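Local coordinates for protein carbohydrate kinase, FGGY (Novosphingobium aromaticivorans, PDB 3H6E) that probably acts as a sugar kinase of the FGGY family, transferring a phosphate group to a carbohydrate substrate, at residues L149-W152 against A153-W156; G230-D233 against S234-A237. All coordinates share one frame; numbering follows the deposited sequence.

Two strand-to-helix junctions illustrate how an actin-like ATPase fold turns its chain at the end of a strand. Contact 1 (149-152 with 153-156) and contact 2 (230-233 with 234-237) have centres about 13 Å apart and touch directly, Ala153 CB packing 3.3 Å from Leu231 O. They also share neighbours: strand 9-13 supplies Leu13 to contact 1 and Asp12 to contact 2, His77 meets Trp152 and Asp233, and helix 168-171 borders both. Contact 2 lies about 7 Å from the centre of the chain, against about 17 Å for contact 1, and its GLHD sequence probably corresponds to the Gly-x-x-Asp segment that carries the catalytic aspartate in FGGY relatives.

Contact 1 of 2, residues L149-W152 against A153-W156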
loop_
_atom_site.group_PDB
_atom_site.type_symbol
_atom_site.label_atom_id
_atom_site.label_comp_id
_atom_site.label_asym_id
_atom_site.label_seq_id
_atom_site.Cartn_x
_atom_site.Cartn_y
_atom_site.Cartn_z
ATOM N N LEU A 149 18.032 3.982 13.998
ATOM C CA LEU A 149 17.232 3.505 12.879
ATOM C C LEU A 149 15.898 4.230 12.832
ATOM O O LEU A 149 15.373 4.656 13.861
ATOM C CB LEU A 149 17.045 1.991 12.950
ATOM C CG LEU A 149 18.327 1.224 12.624
ATOM C CD1 LEU A 149 18.128 -0.278 12.757
ATOM C CD2 LEU A 149 18.809 1.588 11.227
ATOM N N LEU A 150 15.350 4.359 11.630
ATOM C CA LEU A 150 14.266 5.293 11.405
ATOM C C LEU A 150 13.656 5.069 10.022
ATOM O O LEU A 150 14.354 5.145 9.008
ATOM C CB LEU A 150 14.827 6.711 11.531
ATOM C CG LEU A 150 13.906 7.922 11.596
ATOM C CD1 LEU A 150 14.645 9.118 12.160
ATOM C CD2 LEU A 150 13.420 8.225 10.224
ATOM N N PRO A 151 12.345 4.785 9.976
ATOM C CA PRO A 151 11.674 4.490 8.706
ATOM C C PRO A 151 11.834 5.615 7.684
ATOM O O PRO A 151 12.100 6.754 8.054
ATOM C CB PRO A 151 10.202 4.349 9.114
ATOM C CG PRO A 151 10.242 3.979 10.556
ATOM C CD PRO A 151 11.418 4.717 11.119
ATOM N N TRP A 152 11.662 5.278 6.410
ATOM C CA TRP A 152 11.837 6.212 5.300
ATOM C C TRP A 152 10.974 7.467 5.440
ATOM O O TRP A 152 11.466 8.588 5.310
ATOM C CB TRP A 152 11.534 5.482 3.991
ATOM C CG TRP A 152 11.570 6.312 2.738
ATOM C CD1 TRP A 152 10.554 6.479 1.841
ATOM C CD2 TRP A 152 12.683 7.056 2.224
ATOM N NE1 TRP A 152 10.962 7.282 0.807
ATOM C CE2 TRP A 152 12.264 7.651 1.017
ATOM C CE3 TRP A 152 13.987 7.279 2.668
ATOM C CZ2 TRP A 152 13.102 8.460 0.254
ATOM C CZ3 TRP A 152 14.817 8.082 1.908
ATOM C CH2 TRP A 152 14.372 8.662 0.716
ATOM N N ALA A 153 9.689 7.279 5.715
ATOM C CA ALA A 153 8.773 8.401 5.867
ATOM C C ALA A 153 9.227 9.351 6.976
ATOM O O ALA A 153 9.237 10.572 6.801
ATOM C CB ALA A 153 7.365 7.895 6.142
ATOM N N GLN A 154 9.598 8.781 8.119
ATOM C CA GLN A 154 10.021 9.574 9.269
ATOM C C GLN A 154 11.369 10.227 9.022
ATOM O O GLN A 154 11.715 11.215 9.672
ATOM C CB GLN A 154 10.077 8.715 10.536
ATOM C CG GLN A 154 8.718 8.414 11.127
ATOM C CD GLN A 154 7.790 7.764 10.121
ATOM O OE1 GLN A 154 6.772 8.339 9.740
ATOM N NE2 GLN A 154 8.152 6.568 9.666
ATOM N N TYR A 155 12.136 9.674 8.088
ATOM C CA TYR A 155 13.456 10.221 7.807
ATOM C C TYR A 155 13.320 11.664 7.360
ATOM O O TYR A 155 14.137 12.523 7.698
ATOM C CB TYR A 155 14.198 9.427 6.731
ATOM C CG TYR A 155 15.350 10.225 6.176
ATOM C CD1 TYR A 155 16.526 10.365 6.897
ATOM C CD2 TYR A 155 15.246 10.885 4.957
ATOM C CE1 TYR A 155 17.578 11.115 6.409
ATOM C CE2 TYR A 155 16.295 11.636 4.459
ATOM C CZ TYR A 155 17.459 11.747 5.191
ATOM O OH TYR A 155 18.515 12.489 4.711
ATOM N N TRP A 156 12.271 11.922 6.596
ATOM C CA TRP A 156 12.060 13.238 6.034
ATOM C C TRP A 156 11.556 14.213 7.085
ATOM O O TRP A 156 11.813 15.411 7.003
ATOM C CB TRP A 156 11.128 13.136 4.827
ATOM C CG TRP A 156 11.770 12.339 3.747
ATOM C CD1 TRP A 156 11.443 11.076 3.347
ATOM C CD2 TRP A 156 12.904 12.729 2.964
ATOM N NE1 TRP A 156 12.288 10.667 2.343
ATOM C CE2 TRP A 156 13.195 11.664 2.090
ATOM C CE3 TRP A 156 13.694 13.882 2.909
ATOM C CZ2 TRP A 156 14.241 11.718 1.167
ATOM C CZ3 TRP A 156 14.732 13.934 1.997
ATOM C CH2 TRP A 156 14.997 12.858 1.139
#
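Trp152 and Trp156, one helical turn apart, meet edge to face where strand 148-151, an edge strand of a three-stranded antiparallel sheet, runs into helix 152-159. The CB of Trp152 sits beside Ala153 N; the anti torsion (chi1 176°) puts CG beside the carbonyl carbon, on the side of the helix where Trp156 lies. Farther out, CE2 meets Trp156 NE1 at 3.3 Å. That nitrogen stands 3.1 Å above the Trp152 plane, off the ring's centre, with the two ring planes at 81°. On the six-membered ring, CZ3 approaches Tyr155 CD2 at 4.2 Å; the Tyr155 ring is almost parallel to it (4°) but slid well aside, its centroid 6.0 Å from that of the six-membered ring. Trp152 NE1 is satisfied by Leu13 O on strand 9-13, a bond that would restrain the rotation of the indole. Helix 50-63 packs against Trp156 through Thr53 and Leu57. A leucine in place of Trp152 has no indole, and would probably leave Leu13 O without its donor and the Trp156 edge without a face to rest against. Chemically, the junction is a buried aromatic cluster: the Trp156 N-H edge lies over an electron-rich face, where a weak polar attraction may add to the apolar packing, while the other indole N-H is spent on a backbone carbonyl.

Contact 2 of 2, residues G230-D233 against S234-A237; sequences GLHD and SNAA
His232 lays one face of its imidazole against the start of the helix, over Ser234. Ser234 N stands 3.5 Å above the ring plane, away from the ring's centre, and Ser234 CB lies 3.6 Å from His232 CE1. With CG anti to the backbone N (chi1 176°), the ring swings to the carbonyl side, beside Ser234. Leu231 is turned quite differently: its CG occupies the crowded position between N and the carbonyl carbon (chi1 44°), bringing CD1 to 4.0 Å from Ala236 CB. The backbone closes the turn. His232 O accepts two weak bonds, from Asn235 N at 3.0 Å and from Ala236 N at 3.4 Å, and Ala236 N also reaches Asp233 O at 3.0 Å. That amide is thus shared between carbonyls four and three residues back, in the first turn of helix 233-241. The Asp233 side chain comes close to that of Asp12 on strand 9-13; its place on this strand-to-helix turn is consistent with that of the catalytic aspartate in FGGY relatives. Strand 226-232, which ends here, runs parallel to 71-76 and antiparallel to 207-210 in the six-stranded mixed sheet; helix 168-171 packs across the turn, with Thr169 against Leu231 and Asn235, and Ser170 against His232.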
loop_
_atom_site.group_PDB
_atom_site.type_symbol
_atom_site.label_atom_id
_atom_site.label_comp_id
_atom_site.label_asym_id
_atom_site.label_seq_id
_atom_site.Cartn_x
_atom_site.Cartn_y
_atom_site.Cartn_z
ATOM N N GLY A 230 4.141 11.538 10.277
ATOM C CA GLY A 230 3.889 11.054 8.935
ATOM C C GLY A 230 3.581 9.572 8.937
ATOM O O GLY A 230 3.434 8.964 10.001
ATOM N N LEU A 231 3.494 8.981 7.752
ATOM C CA LEU A 231 3.095 7.585 7.642
ATOM C C LEU A 231 3.527 6.920 6.344
ATOM O O LEU A 231 4.163 7.534 5.490
ATOM C CB LEU A 231 1.580 7.453 7.807
ATOM C CG LEU A 231 0.704 8.472 7.072
ATOM C CD1 LEU A 231 0.766 8.281 5.565
ATOM C CD2 LEU A 231 -0.730 8.378 7.561
ATOM N N HIS A 232 3.167 5.649 6.217
ATOM C CA HIS A 232 3.494 4.862 5.039
ATOM C C HIS A 232 2.563 5.212 3.876
ATOM O O HIS A 232 1.374 5.460 4.079
ATOM C CB HIS A 232 3.404 3.371 5.378
ATOM C CG HIS A 232 3.640 2.468 4.209
ATOM N ND1 HIS A 232 2.767 1.463 3.854
ATOM C CD2 HIS A 232 4.648 2.425 3.306
ATOM C CE1 HIS A 232 3.229 0.837 2.787
ATOM N NE2 HIS A 232 4.369 1.401 2.434
ATOM N N ASP A 233 3.117 5.245 2.665
ATOM C CA ASP A 233 2.332 5.438 1.445
ATOM C C ASP A 233 0.942 4.845 1.570
ATOM O O ASP A 233 -0.052 5.560 1.531
ATOM C CB ASP A 233 3.026 4.789 0.242
ATOM C CG ASP A 233 3.677 5.801 -0.669
ATOM O OD1 ASP A 233 3.526 7.012 -0.405
ATOM O OD2 ASP A 233 4.337 5.395 -1.650
ATOM N N SER A 234 0.881 3.527 1.728
ATOM C CA SER A 234 -0.385 2.804 1.645
ATOM C C SER A 234 -1.431 3.232 2.666
ATOM O O SER A 234 -2.627 3.202 2.371
ATOM C CB SER A 234 -0.160 1.293 1.733
ATOM O OG SER A 234 0.205 0.769 0.469
ATOM N N ASN A 235 -0.996 3.620 3.861
ATOM C CA ASN A 235 -1.949 4.036 4.888
ATOM C C ASN A 235 -2.559 5.405 4.604
ATOM O O ASN A 235 -3.608 5.745 5.144
ATOM C CB ASN A 235 -1.324 3.995 6.282
ATOM C CG ASN A 235 -1.038 2.582 6.749
ATOM O OD1 ASN A 235 -1.830 1.988 7.482
ATOM N ND2 ASN A 235 0.093 2.031 6.320
ATOM N N ALA A 236 -1.899 6.183 3.752
ATOM C CA ALA A 236 -2.449 7.458 3.315
ATOM C C ALA A 236 -3.833 7.235 2.717
ATOM O O ALA A 236 -4.793 7.932 3.057
ATOM C CB ALA A 236 -1.532 8.116 2.295
ATOM N N ALA A 237 -3.926 6.257 1.823
ATOM C CA ALA A 237 -5.182 5.940 1.156
ATOM C C ALA A 237 -6.244 5.459 2.140
ATOM O O ALA A 237 -7.436 5.658 1.923
ATOM C CB ALA A 237 -4.952 4.899 0.072
#